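Enoyl-CoA hydratase/carnithine racemase (Magnetospirillum magneticum, PDB 4NEK) probably isomerises delta(3)-enoyl-CoA to delta(2)-enoyl-CoA as an enzyme with the crotonase fold. Local coordinates at residues V15-R20 with D181-A186; A33-A38 with D81-A86; E37-G42 with N49-L54. All coordinates share one frame; numbering follows the deposited sequence.

Interaction 1: residues V15-R20 with D181-A186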
loop_
_atom_site.group_PDB
_atom_site.type_symbol
_atom_site.label_atom_id
_atom_site.label_comp_id
_atom_site.label_asym_id
_atom_site.label_seq_id
_atom_site.Cartn_x
_atom_site.Cartn_y
_atom_site.Cartn_z
ATOM N N VAL C 15 -32.096 4.052 11.518
ATOM C CA VAL C 15 -30.952 4.544 12.198
ATOM C C VAL C 15 -31.016 4.069 13.622
ATOM O O VAL C 15 -32.052 4.178 14.271
ATOM C CB VAL C 15 -30.970 6.055 12.216
ATOM C CG1 VAL C 15 -29.758 6.591 12.963
ATOM C CG2 VAL C 15 -30.965 6.587 10.803
ATOM N N VAL C 16 -29.930 3.486 14.087
ATOM C CA VAL C 16 -29.846 2.897 15.418
ATOM C C VAL C 16 -28.588 3.464 16.056
ATOM O O VAL C 16 -27.509 3.202 15.575
ATOM C CB VAL C 16 -29.717 1.375 15.308
ATOM C CG1 VAL C 16 -29.579 0.764 16.676
ATOM C CG2 VAL C 16 -30.930 0.778 14.596
ATOM N N ARG C 17 -28.749 4.287 17.068
ATOM C CA ARG C 17 -27.648 5.035 17.609
ATOM C C ARG C 17 -27.421 4.688 19.082
ATOM O O ARG C 17 -28.352 4.704 19.869
ATOM C CB ARG C 17 -27.908 6.527 17.506
ATOM C CG ARG C 17 -26.708 7.298 18.020
ATOM C CD ARG C 17 -26.976 8.776 18.151
ATOM N NE ARG C 17 -27.244 9.456 16.899
ATOM C CZ ARG C 17 -26.309 9.896 16.045
ATOM N NH1 ARG C 17 -25.003 9.760 16.285
ATOM N NH2 ARG C 17 -26.673 10.466 14.925
HETATM N N MSE C 18 -26.186 4.353 19.444
HETATM C CA MSE C 18 -25.841 4.114 20.831
HETATM C C MSE C 18 -25.612 5.450 21.448
HETATM O O MSE C 18 -24.943 6.304 20.879
HETATM C CB MSE C 18 -24.620 3.249 20.945
HETATM C CG MSE C 18 -24.935 1.865 20.367
HETATM SE SE MSE C 18 -23.276 0.759 20.282
HETATM C CE MSE C 18 -22.465 1.533 18.628
ATOM N N ASN C 19 -26.168 5.620 22.640
ATOM C CA ASN C 19 -26.257 6.921 23.258
ATOM C C ASN C 19 -25.995 6.907 24.764
ATOM O O ASN C 19 -26.850 7.215 25.555
ATOM C CB ASN C 19 -27.633 7.481 22.986
ATOM C CG ASN C 19 -27.759 8.940 23.404
ATOM O OD1 ASN C 19 -26.846 9.730 23.226
ATOM N ND2 ASN C 19 -28.891 9.291 23.949
ATOM N N ARG C 20 -24.773 6.549 25.127
ATOM C CA ARG C 20 -24.275 6.636 26.468
ATOM C C ARG C 20 -22.929 7.348 26.384
ATOM O O ARG C 20 -21.892 6.800 26.729
ATOM C CB ARG C 20 -24.152 5.226 27.035
ATOM C CG ARG C 20 -23.877 5.169 28.516
ATOM C CD ARG C 20 -23.741 3.723 28.964
ATOM N NE ARG C 20 -23.546 3.631 30.409
ATOM C CZ ARG C 20 -22.784 2.727 31.040
ATOM N NH1 ARG C 20 -22.091 1.806 30.390
ATOM N NH2 ARG C 20 -22.678 2.773 32.340
ATOM N N ASP C 181 -17.878 14.675 8.354
ATOM C CA ASP C 181 -18.664 14.147 7.234
ATOM C C ASP C 181 -19.012 12.676 7.372
ATOM O O ASP C 181 -19.607 12.069 6.466
ATOM C CB ASP C 181 -17.875 14.295 5.938
ATOM C CG ASP C 181 -17.613 15.764 5.556
ATOM O OD1 ASP C 181 -18.434 16.635 5.926
ATOM O OD2 ASP C 181 -16.572 16.040 4.914
ATOM N N LEU C 182 -18.660 12.088 8.507
ATOM C CA LEU C 182 -18.750 10.657 8.637
ATOM C C LEU C 182 -20.185 10.164 8.559
ATOM O O LEU C 182 -20.498 9.265 7.768
ATOM C CB LEU C 182 -18.079 10.230 9.928
ATOM C CG LEU C 182 -18.291 8.776 10.337
ATOM C CD1 LEU C 182 -17.573 7.823 9.405
ATOM C CD2 LEU C 182 -17.792 8.547 11.764
ATOM N N GLU C 183 -21.060 10.756 9.356
ATOM C CA GLU C 183 -22.453 10.319 9.421
ATOM C C GLU C 183 -23.186 10.569 8.114
ATOM O O GLU C 183 -23.946 9.711 7.633
ATOM C CB GLU C 183 -23.179 10.981 10.574
ATOM C CG GLU C 183 -22.680 10.517 11.940
ATOM C CD GLU C 183 -23.584 10.898 13.137
ATOM O OE1 GLU C 183 -24.740 11.348 12.899
ATOM O OE2 GLU C 183 -23.159 10.721 14.328
ATOM N N GLU C 184 -22.896 11.702 7.493
ATOM C CA GLU C 184 -23.504 12.016 6.212
ATOM C C GLU C 184 -23.121 11.004 5.154
ATOM O O GLU C 184 -23.918 10.581 4.338
ATOM C CB GLU C 184 -22.960 13.328 5.743
ATOM C CG GLU C 184 -23.915 14.033 4.818
ATOM C CD GLU C 184 -23.483 15.459 4.415
ATOM O OE1 GLU C 184 -22.494 16.002 4.986
ATOM O OE2 GLU C 184 -24.168 16.058 3.537
ATOM N N THR C 185 -21.849 10.640 5.153
ATOM C CA THR C 185 -21.335 9.726 4.151
ATOM C C THR C 185 -21.894 8.326 4.368
ATOM O O THR C 185 -22.228 7.636 3.418
ATOM C CB THR C 185 -19.814 9.664 4.250
ATOM O OG1 THR C 185 -19.298 10.976 4.083
ATOM C CG2 THR C 185 -19.232 8.807 3.181
ATOM N N ALA C 186 -21.929 7.885 5.624
ATOM C CA ALA C 186 -22.478 6.602 5.908
ATOM C C ALA C 186 -23.954 6.583 5.548
ATOM O O ALA C 186 -24.455 5.581 5.034
ATOM C CB ALA C 186 -22.277 6.244 7.359
#

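Interaction 2: residues A33-A38 with D81-A86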
loop_
_atom_site.group_PDB
_atom_site.type_symbol
_atom_site.label_atom_id
_atom_site.label_comp_id
_atom_site.label_asym_id
_atom_site.label_seq_id
_atom_site.Cartn_x
_atom_site.Cartn_y
_atom_site.Cartn_z
ATOM N N ALA C 33 -30.317 -5.166 24.823
ATOM C CA ALA C 33 -31.714 -5.548 24.635
ATOM C C ALA C 33 -32.380 -4.566 23.677
ATOM O O ALA C 33 -33.086 -4.961 22.781
ATOM C CB ALA C 33 -32.450 -5.589 25.976
ATOM N N ALA C 34 -32.178 -3.282 23.908
ATOM C CA ALA C 34 -32.743 -2.284 23.026
ATOM C C ALA C 34 -32.216 -2.429 21.600
ATOM O O ALA C 34 -32.964 -2.259 20.670
ATOM C CB ALA C 34 -32.437 -0.891 23.555
ATOM N N LEU C 35 -30.941 -2.771 21.453
ATOM C CA LEU C 35 -30.353 -2.962 20.129
ATOM C C LEU C 35 -30.929 -4.165 19.435
ATOM O O LEU C 35 -31.264 -4.096 18.274
ATOM C CB LEU C 35 -28.840 -3.131 20.213
ATOM C CG LEU C 35 -28.098 -1.892 20.651
ATOM C CD1 LEU C 35 -26.665 -2.218 21.062
ATOM C CD2 LEU C 35 -28.096 -0.871 19.557
ATOM N N ALA C 36 -31.057 -5.270 20.144
ATOM C CA ALA C 36 -31.661 -6.462 19.564
ATOM C C ALA C 36 -33.086 -6.166 19.145
ATOM O O ALA C 36 -33.555 -6.613 18.101
ATOM C CB ALA C 36 -31.626 -7.611 20.551
ATOM N N GLU C 37 -33.798 -5.427 19.972
ATOM C CA GLU C 37 -35.183 -5.098 19.666
ATOM C C GLU C 37 -35.241 -4.285 18.395
ATOM O O GLU C 37 -36.055 -4.558 17.523
ATOM C CB GLU C 37 -35.803 -4.317 20.811
ATOM C CG GLU C 37 -37.322 -4.287 20.857
ATOM C CD GLU C 37 -37.833 -3.553 22.109
ATOM O OE1 GLU C 37 -37.575 -2.330 22.230
ATOM O OE2 GLU C 37 -38.455 -4.193 22.999
ATOM N N ALA C 38 -34.386 -3.274 18.301
ATOM C CA ALA C 38 -34.346 -2.451 17.089
ATOM C C ALA C 38 -34.085 -3.259 15.794
ATOM O O ALA C 38 -34.679 -2.970 14.771
ATOM C CB ALA C 38 -33.317 -1.368 17.245
ATOM N N ASP C 81 -25.347 -12.171 23.500
ATOM C CA ASP C 81 -25.432 -13.203 22.496
ATOM C C ASP C 81 -26.643 -12.967 21.574
ATOM O O ASP C 81 -26.533 -13.059 20.362
ATOM C CB ASP C 81 -25.536 -14.551 23.208
ATOM C CG ASP C 81 -25.496 -15.776 22.255
ATOM O OD1 ASP C 81 -24.854 -15.752 21.195
ATOM O OD2 ASP C 81 -26.065 -16.826 22.642
ATOM N N ARG C 82 -27.775 -12.576 22.139
ATOM C CA ARG C 82 -28.966 -12.306 21.324
ATOM C C ARG C 82 -28.665 -11.180 20.319
ATOM O O ARG C 82 -28.998 -11.260 19.146
ATOM C CB ARG C 82 -30.166 -11.917 22.195
ATOM C CG ARG C 82 -31.516 -12.534 21.753
ATOM C CD ARG C 82 -32.786 -12.334 22.712
ATOM N NE ARG C 82 -32.474 -12.204 24.170
ATOM C CZ ARG C 82 -32.150 -13.210 25.013
ATOM N NH1 ARG C 82 -32.082 -14.472 24.578
ATOM N NH2 ARG C 82 -31.882 -12.949 26.303
ATOM N N PHE C 83 -28.059 -10.106 20.781
ATOM C CA PHE C 83 -27.761 -8.995 19.898
ATOM C C PHE C 83 -26.863 -9.407 18.737
ATOM O O PHE C 83 -27.102 -9.059 17.606
ATOM C CB PHE C 83 -27.070 -7.889 20.689
ATOM C CG PHE C 83 -26.506 -6.829 19.841
ATOM C CD1 PHE C 83 -27.309 -6.173 18.935
ATOM C CD2 PHE C 83 -25.184 -6.497 19.925
ATOM C CE1 PHE C 83 -26.806 -5.175 18.128
ATOM C CE2 PHE C 83 -24.659 -5.495 19.119
ATOM C CZ PHE C 83 -25.474 -4.831 18.220
ATOM N N ILE C 84 -25.796 -10.097 19.073
ATOM C CA ILE C 84 -24.817 -10.524 18.108
ATOM C C ILE C 84 -25.491 -11.400 17.079
ATOM O O ILE C 84 -25.316 -11.196 15.881
ATOM C CB ILE C 84 -23.686 -11.300 18.798
ATOM C CG1 ILE C 84 -22.841 -10.362 19.701
ATOM C CG2 ILE C 84 -22.779 -11.927 17.761
ATOM C CD1 ILE C 84 -22.093 -11.065 20.845
ATOM N N ARG C 85 -26.308 -12.343 17.525
ATOM C CA ARG C 85 -27.035 -13.201 16.566
ATOM C C ARG C 85 -27.982 -12.396 15.716
ATOM O O ARG C 85 -28.095 -12.642 14.515
ATOM C CB ARG C 85 -27.746 -14.345 17.264
ATOM C CG ARG C 85 -26.758 -15.347 17.811
ATOM C CD ARG C 85 -27.416 -16.458 18.620
ATOM N NE ARG C 85 -26.391 -17.337 19.188
ATOM C CZ ARG C 85 -25.932 -18.449 18.633
ATOM N NH1 ARG C 85 -26.457 -18.893 17.505
ATOM N NH2 ARG C 85 -24.927 -19.127 19.215
ATOM N N ALA C 86 -28.635 -11.398 16.300
ATOM C CA ALA C 86 -29.525 -10.554 15.525
ATOM C C ALA C 86 -28.812 -9.872 14.369
ATOM O O ALA C 86 -29.360 -9.768 13.283
ATOM C CB ALA C 86 -30.181 -9.497 16.408
#

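Interaction 3: residues E37-G42 with N49-L54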
loop_
_atom_site.group_PDB
_atom_site.type_symbol
_atom_site.label_atom_id
_atom_site.label_comp_id
_atom_site.label_asym_id
_atom_site.label_seq_id
_atom_site.Cartn_x
_atom_site.Cartn_y
_atom_site.Cartn_z
ATOM N N GLU C 37 -33.798 -5.427 19.972
ATOM C CA GLU C 37 -35.183 -5.098 19.666
ATOM C C GLU C 37 -35.241 -4.285 18.395
ATOM O O GLU C 37 -36.055 -4.558 17.523
ATOM C CB GLU C 37 -35.803 -4.317 20.811
ATOM C CG GLU C 37 -37.322 -4.287 20.857
ATOM C CD GLU C 37 -37.833 -3.553 22.109
ATOM O OE1 GLU C 37 -37.575 -2.330 22.230
ATOM O OE2 GLU C 37 -38.455 -4.193 22.999
ATOM N N ALA C 38 -34.386 -3.274 18.301
ATOM C CA ALA C 38 -34.346 -2.451 17.089
ATOM C C ALA C 38 -34.085 -3.259 15.794
ATOM O O ALA C 38 -34.679 -2.970 14.771
ATOM C CB ALA C 38 -33.317 -1.368 17.245
ATOM N N PHE C 39 -33.218 -4.253 15.852
ATOM C CA PHE C 39 -33.024 -5.118 14.705
ATOM C C PHE C 39 -34.220 -5.957 14.392
ATOM O O PHE C 39 -34.570 -6.108 13.250
ATOM C CB PHE C 39 -31.772 -5.990 14.855
ATOM C CG PHE C 39 -30.551 -5.278 14.403
ATOM C CD1 PHE C 39 -29.963 -4.300 15.216
ATOM C CD2 PHE C 39 -30.066 -5.464 13.135
ATOM C CE1 PHE C 39 -28.873 -3.567 14.790
ATOM C CE2 PHE C 39 -28.963 -4.745 12.698
ATOM C CZ PHE C 39 -28.375 -3.787 13.523
ATOM N N ALA C 40 -34.881 -6.496 15.408
ATOM C CA ALA C 40 -36.079 -7.312 15.186
ATOM C C ALA C 40 -37.182 -6.457 14.556
ATOM O O ALA C 40 -37.820 -6.845 13.589
ATOM C CB ALA C 40 -36.552 -7.927 16.490
ATOM N N LYS C 41 -37.358 -5.254 15.052
ATOM C CA LYS C 41 -38.350 -4.388 14.462
ATOM C C LYS C 41 -38.008 -4.073 12.994
ATOM O O LYS C 41 -38.842 -4.231 12.099
ATOM C CB LYS C 41 -38.486 -3.131 15.314
ATOM C CG LYS C 41 -39.061 -1.973 14.523
ATOM C CD LYS C 41 -38.969 -0.569 15.146
ATOM C CE LYS C 41 -38.682 0.560 14.125
ATOM N NZ LYS C 41 -39.355 0.445 12.792
ATOM N N GLY C 42 -36.766 -3.656 12.745
ATOM C CA GLY C 42 -36.361 -3.272 11.418
ATOM C C GLY C 42 -36.472 -4.430 10.465
ATOM O O GLY C 42 -36.885 -4.273 9.330
ATOM N N ASN C 49 -35.430 -0.720 4.555
ATOM C CA ASN C 49 -34.606 -1.448 3.632
ATOM C C ASN C 49 -33.195 -1.688 4.118
ATOM O O ASN C 49 -32.586 -2.672 3.709
ATOM C CB ASN C 49 -34.500 -0.678 2.334
ATOM C CG ASN C 49 -35.799 -0.680 1.553
ATOM O OD1 ASN C 49 -36.782 -1.306 1.936
ATOM N ND2 ASN C 49 -35.779 -0.035 0.427
ATOM N N VAL C 50 -32.694 -0.812 4.990
ATOM C CA VAL C 50 -31.310 -0.846 5.396
ATOM C C VAL C 50 -31.209 -0.354 6.827
ATOM O O VAL C 50 -31.936 0.550 7.198
ATOM C CB VAL C 50 -30.504 0.102 4.496
ATOM C CG1 VAL C 50 -29.046 0.171 4.905
ATOM C CG2 VAL C 50 -30.588 -0.365 3.070
ATOM N N PHE C 51 -30.242 -0.878 7.581
ATOM C CA PHE C 51 -29.867 -0.337 8.894
ATOM C C PHE C 51 -28.629 0.514 8.829
ATOM O O PHE C 51 -27.699 0.219 8.098
ATOM C CB PHE C 51 -29.541 -1.456 9.856
ATOM C CG PHE C 51 -30.714 -2.337 10.198
ATOM C CD1 PHE C 51 -31.527 -2.016 11.248
ATOM C CD2 PHE C 51 -30.945 -3.514 9.505
ATOM C CE1 PHE C 51 -32.601 -2.830 11.578
ATOM C CE2 PHE C 51 -31.999 -4.336 9.834
ATOM C CZ PHE C 51 -32.848 -3.989 10.852
ATOM N N LEU C 52 -28.606 1.527 9.668
ATOM C CA LEU C 52 -27.413 2.316 9.860
ATOM C C LEU C 52 -27.108 2.441 11.358
ATOM O O LEU C 52 -27.874 3.013 12.097
ATOM C CB LEU C 52 -27.614 3.690 9.275
ATOM C CG LEU C 52 -26.544 4.716 9.628
ATOM C CD1 LEU C 52 -25.208 4.261 9.092
ATOM C CD2 LEU C 52 -26.868 6.050 9.012
ATOM N N ILE C 53 -25.973 1.903 11.783
ATOM C CA ILE C 53 -25.591 1.913 13.178
ATOM C C ILE C 53 -24.564 2.958 13.456
ATOM O O ILE C 53 -23.535 2.978 12.812
ATOM C CB ILE C 53 -24.918 0.619 13.576
ATOM C CG1 ILE C 53 -25.783 -0.554 13.217
ATOM C CG2 ILE C 53 -24.666 0.557 15.072
ATOM C CD1 ILE C 53 -24.953 -1.811 13.245
ATOM N N LEU C 54 -24.842 3.768 14.464
ATOM C CA LEU C 54 -24.020 4.923 14.816
ATOM C C LEU C 54 -23.699 4.929 16.299
ATOM O O LEU C 54 -24.391 4.301 17.097
ATOM C CB LEU C 54 -24.789 6.221 14.560
ATOM C CG LEU C 54 -25.285 6.377 13.130
ATOM C CD1 LEU C 54 -26.100 7.658 12.955
ATOM C CD2 LEU C 54 -24.124 6.383 12.172
#

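Interaction 1: residues V15-R20 with D181-A186
The guanidinium of Arg17 meets the carboxylate of Glu183 at its edge, nearly in its own plane. Leu54 CD1, from the neighbouring strand 50-54, lies over one face of the guanidinium, 3.5 Å from Arg17 NH2. The grip on Glu183 is end-on and uses two nitrogens. Arg17 NH1 donates to Glu183 OE2 at 2.9 Å, and the N-H points almost straight at the oxygen (177°). Arg17 NH2 reaches Glu183 OE1, also at 2.9 Å. Both oxygens are met on their syn sides, but from somewhat outside the carboxylate plane. The two planes are tilted 34° against each other, so the match is paired but not coplanar. The side chains run at about a right angle. Arg17 leaves the strand with CG anti to its backbone N and then bends at chi3 (-64°), which brings the two terminal nitrogens round to the acid.

The salt bridge ties strand 13-18 of the mixed sheet to helix 179-194, which packs on that side. Leu54 and Gln57 touch both partners. On the helix, Asp181 O accepts from both Thr185 N and Thr185 OG1, which come from opposite faces of the carbonyl plane. Asp181 also forms a salt bridge with Lys192 of a second subunit. Arg17 NH1 has another acceptor, the backbone oxygen of Gly55, and this helps to fix how the guanidinium is turned. Two nearly straight charged bonds set the rotation of both end groups, and the pairing probably favours a charged form of each.

Interaction 2: residues A33-A38 with D81-A86
Leu35 and Phe83 make a buried apolar contact between helix 29-44 and helix 79-88, on the side of helix 29-44 away from strand 13-18. No hydrogen bond joins the two segments. The leucine lies against one face of the phenylalanine ring. Its CD1 is 4.2 Å from the Phe83 ring centroid and only 17° off the ring normal, a CH-pi contact displaced somewhat toward the rim. Further back, Leu35 CB touches Phe83 CE1 at 3.6 Å. Phe83 CG stands anti to the backbone N (chi1 169°), and this swings the ring across to the other helix although its CB does not point straight there.

The backbones come close beside the ring. Ala36 CA and Phe83 CA are 4.7 Å apart, and the small methyl of Ala36 allows this: its CB rests 4.2 Å from Phe83 CA. This is helix-on-helix packing in a crotonase-like fold. Helix 29-44 covers one face of the mixed sheet, and helix 79-88 lies over it as a further layer. Leu35 serves both levels, because its other methyl, CD2, packs on Val16 CG1 of strand 13-18 at 3.6 Å. Phe83 also touches Leu109. An alanine at Phe83 would lose the whole ring, and Leu35 CD1 would probably be left without its aromatic face and a gap opened between the helices.

Away from this contact, helix 79-88 meets a neighbouring subunit with both polar and apolar groups. Arg85 NE donates to Asp81 OD1 at 3.0 Å within the helix, approaching from above the carboxylate plane. Arg85 NH2 is hydrogen-bonded to Thr220 OG1 of the neighbouring subunit, and Ile84 and Arg85 pack on Leu219 of the same subunit.

Interaction 3: residues E37-G42 with N49-L54
Ala38 O takes the helical bond from Gly42 N at 3.0 Å and a weak one from Gln14 NE2, and it also faces the edge of the Phe51 ring. Phe51 CE1 lies 3.8 Å from Ala38 O, near the ring plane. Phe39 O approaches the same ring, 3.6 Å from Phe51 CZ. The aromatic edge is thus turned to the backbone of the helix.

The main contact is an offset stack of Phe39 on Phe51. The centroids are 4.3 Å apart and the planes differ by 19°. The overlap is uneven: Phe39 CD2 sits over the centre of the Phe51 ring, whereas Phe51 CD1 lies toward the rim of Phe39. With CG anti to its carbonyl carbon (chi1 -65°), Phe51 lifts its ring off the strand to lie nearly flat against Phe39. Ile53, two residues on along the strand, comes to the edge of Phe39 instead, with Ile53 CD1 4.0 Å from Phe39 CZ. Gly42 is closely packed on Phe51, its CA 3.6 Å from Phe51 CZ. With no side chain at Gly42, its CA can come this close to the ring.

Helix 37-42 and strand 50-54 run nearly antiparallel, at 160°, with their axes 10.0 Å apart. They belong to a beta-alpha-beta crossover, in which helix 29-44 links the parallel neighbouring strands 13-18 and 50-54. Val94 of the next strand touches both Phe39 and Ile53. On the other face of strand 50-54, Leu52 and Leu54 turn to helix 179-194. No hydrogen bond crosses between the helix and the strand segments, so their union rests on ring overlap and close apolar fit.

In the fold
Interactions 2 and 3 are buried and share helix 29-44. One side of that helix meets helix 79-88, and another meets strand 50-54. Phe39 lies where the two meet, with its ring touching Phe83 and its CB touching Ala86. Both contacts are apolar. Interaction 1 lies nearer the surface, on the other face of the mixed sheet, and depends on paired charges. It is joined to interaction 3 through the sheet: Val16 N bonds to Leu52 O, and Val16 O accepts from Leu54 N. Val16 also packs on Ala38. Arg17 therefore faces helix 179-194, while Val16 and Met18 face helix 29-44.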